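Local coordinates for hypothetical protein (Pseudomonas syringae pv. tomato, PDB 2PAG) that is of unknown function but belongs to the SMI1/KNR4 (SUKH) family and binds calcium ions, at residues A[19-24]-A[46-52]. Residues are numbered along the deposited sequence; the frame is centred on the assembly and turned at random.
Sequences LELPDE and LLTVSDV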
loop_
_atom_site.group_PDB
_atom_site.type_symbol
_atom_site.label_atom_id
_atom_site.label_comp_id
_atom_site.label_asym_id
_atom_site.label_seq_id
_atom_site.Cartn_x
_atom_site.Cartn_y
_atom_site.Cartn_z
ATOM N N LEU A 19 -6.793 -13.264 -2.240
ATOM C CA LEU A 19 -6.440 -12.410 -1.117
ATOM C C LEU A 19 -7.726 -11.964 -0.423
ATOM O O LEU A 19 -8.782 -11.866 -1.058
ATOM C CB LEU A 19 -5.684 -11.179 -1.608
ATOM C CG LEU A 19 -4.397 -11.397 -2.392
ATOM C CD1 LEU A 19 -3.800 -10.038 -2.737
ATOM C CD2 LEU A 19 -3.414 -12.208 -1.567
ATOM N N GLU A 20 -7.632 -11.689 0.874
ATOM C CA GLU A 20 -8.788 -11.252 1.644
ATOM C C GLU A 20 -8.780 -9.750 1.854
ATOM O O GLU A 20 -7.721 -9.135 1.963
ATOM C CB GLU A 20 -8.818 -11.951 3.001
ATOM C CG GLU A 20 -8.900 -13.465 2.912
ATOM C CD GLU A 20 -9.017 -14.120 4.273
ATOM O OE1 GLU A 20 -8.184 -13.812 5.155
ATOM O OE2 GLU A 20 -9.938 -14.948 4.458
ATOM N N LEU A 21 -9.972 -9.168 1.898
ATOM C CA LEU A 21 -10.118 -7.736 2.116
ATOM C C LEU A 21 -10.346 -7.550 3.618
ATOM O O LEU A 21 -11.165 -8.244 4.219
ATOM C CB LEU A 21 -11.320 -7.215 1.318
ATOM C CG LEU A 21 -11.466 -5.706 1.148
ATOM C CD1 LEU A 21 -10.268 -5.162 0.372
ATOM C CD2 LEU A 21 -12.766 -5.400 0.414
ATOM N N PRO A 22 -9.614 -6.617 4.248
ATOM C CA PRO A 22 -9.765 -6.377 5.685
ATOM C C PRO A 22 -10.985 -5.538 6.036
ATOM O O PRO A 22 -11.568 -4.882 5.178
ATOM C CB PRO A 22 -8.479 -5.643 6.038
ATOM C CG PRO A 22 -8.290 -4.768 4.822
ATOM C CD PRO A 22 -8.573 -5.741 3.676
ATOM N N ASP A 23 -11.374 -5.587 7.305
ATOM C CA ASP A 23 -12.480 -4.776 7.787
ATOM C C ASP A 23 -11.838 -3.698 8.650
ATOM O O ASP A 23 -10.635 -3.747 8.930
ATOM C CB ASP A 23 -13.476 -5.600 8.610
ATOM C CG ASP A 23 -12.811 -6.436 9.679
ATOM O OD1 ASP A 23 -11.958 -5.904 10.423
ATOM O OD2 ASP A 23 -13.158 -7.633 9.786
ATOM N N GLU A 24 -12.628 -2.725 9.075
ATOM C CA GLU A 24 -12.097 -1.640 9.878
ATOM C C GLU A 24 -11.376 -2.078 11.151
ATOM O O GLU A 24 -10.347 -1.500 11.501
ATOM C CB GLU A 24 -13.214 -0.641 10.185
ATOM C CG GLU A 24 -13.685 0.088 8.934
ATOM C CD GLU A 24 -14.771 1.103 9.206
ATOM O OE1 GLU A 24 -15.896 0.690 9.564
ATOM O OE2 GLU A 24 -14.495 2.313 9.064
ATOM N N LEU A 46 -6.863 0.407 1.464
ATOM C CA LEU A 46 -6.760 -0.909 2.080
ATOM C C LEU A 46 -8.120 -1.591 2.263
ATOM O O LEU A 46 -8.248 -2.806 2.085
ATOM C CB LEU A 46 -6.052 -0.795 3.428
ATOM C CG LEU A 46 -4.584 -0.365 3.358
ATOM C CD1 LEU A 46 -4.048 -0.156 4.764
ATOM C CD2 LEU A 46 -3.764 -1.425 2.625
ATOM N N LEU A 47 -9.139 -0.809 2.599
ATOM C CA LEU A 47 -10.472 -1.364 2.826
ATOM C C LEU A 47 -11.264 -1.668 1.563
ATOM O O LEU A 47 -12.283 -2.360 1.628
ATOM C CB LEU A 47 -11.286 -0.409 3.706
ATOM C CG LEU A 47 -10.808 -0.229 5.147
ATOM C CD1 LEU A 47 -11.431 1.019 5.757
ATOM C CD2 LEU A 47 -11.161 -1.473 5.960
ATOM N N THR A 48 -10.799 -1.176 0.419
ATOM C CA THR A 48 -11.523 -1.374 -0.832
ATOM C C THR A 48 -10.841 -2.155 -1.948
ATOM O O THR A 48 -11.521 -2.779 -2.764
ATOM C CB THR A 48 -11.948 -0.018 -1.421
ATOM O OG1 THR A 48 -10.786 0.753 -1.756
ATOM C CG2 THR A 48 -12.758 0.748 -0.415
ATOM N N VAL A 49 -9.513 -2.127 -2.005
ATOM C CA VAL A 49 -8.822 -2.831 -3.081
ATOM C C VAL A 49 -7.580 -3.645 -2.712
ATOM O O VAL A 49 -6.898 -4.147 -3.603
ATOM C CB VAL A 49 -8.435 -1.845 -4.217
ATOM C CG1 VAL A 49 -9.685 -1.185 -4.779
ATOM C CG2 VAL A 49 -7.485 -0.777 -3.705
ATOM N N SER A 50 -7.290 -3.807 -1.419
ATOM C CA SER A 50 -6.090 -4.556 -1.045
ATOM C C SER A 50 -6.180 -6.065 -1.278
ATOM O O SER A 50 -5.244 -6.803 -0.951
ATOM C CB SER A 50 -5.658 -4.252 0.404
ATOM O OG SER A 50 -6.560 -4.736 1.384
ATOM N N ASP A 51 -7.297 -6.526 -1.839
ATOM C CA ASP A 51 -7.439 -7.948 -2.156
ATOM C C ASP A 51 -7.196 -8.137 -3.653
ATOM O O ASP A 51 -7.319 -9.244 -4.187
ATOM C CB ASP A 51 -8.836 -8.455 -1.777
ATOM C CG ASP A 51 -9.945 -7.768 -2.553
ATOM O OD1 ASP A 51 -9.793 -6.576 -2.885
ATOM O OD2 ASP A 51 -10.986 -8.419 -2.815
ATOM N N VAL A 52 -6.830 -7.052 -4.324
ATOM C CA VAL A 52 -6.582 -7.077 -5.759
ATOM C C VAL A 52 -5.163 -7.476 -6.170
ATOM O O VAL A 52 -4.161 -7.076 -5.548
ATOM C CB VAL A 52 -6.923 -5.698 -6.397
ATOM C CG1 VAL A 52 -6.514 -5.674 -7.861
ATOM C CG2 VAL A 52 -8.417 -5.428 -6.264
HETATM O O HOH W 1 -7.393 -11.917 -4.789
HETATM O O HOH W 2 -5.128 -8.630 1.144
HETATM O O HOH W 3 -13.405 -3.600 3.924
#
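The pyrrolidine ring of P22 meets the last turn of helix 40-49 with its CG-CD edge: CD lies 3.2 Å from S50 OG, and the carbonyl oxygen of L46 is close to both CG and CD. V62, T63 and L27 also touch the ring. L46 O accepts the S50 hydroxyl at 2.7 Å, in the plane of the carbonyl and on a lone pair; OG, between backbone N and carbonyl carbon (chi1 68°), thus sits at the ring edge. L21 lies over one face of the D51 carboxylate, CD1 3.6 Å from OD1, while R9 forms a salt bridge with the same oxygen.

With CG anti to the backbone N (chi1 -166°), L21 sets its two methyls against the backbone of 46-50, CD2 3.3 Å from L47 O and CD1 near L46 O and S50 N. L47 starts away from the loop, but its end bends back, CD2 lying 3.5 Å from P22 O; its CD1 touches E24 CG, the side chains crossing at about a right angle. D51 CB packs 3.5 Å from L19 O. Three waters join the backbones: L19 N to D51 O, E20 O to S50 O, and P22 O to L47 O.

The loop thus lies over helix 40-49 and the type I turn V49-V52, leading into helix 24-34, where D23 caps Q26 N. L27 of that helix also packs on L46 and L47, while helices 2-11 and 124-132 pack against T48 and V49.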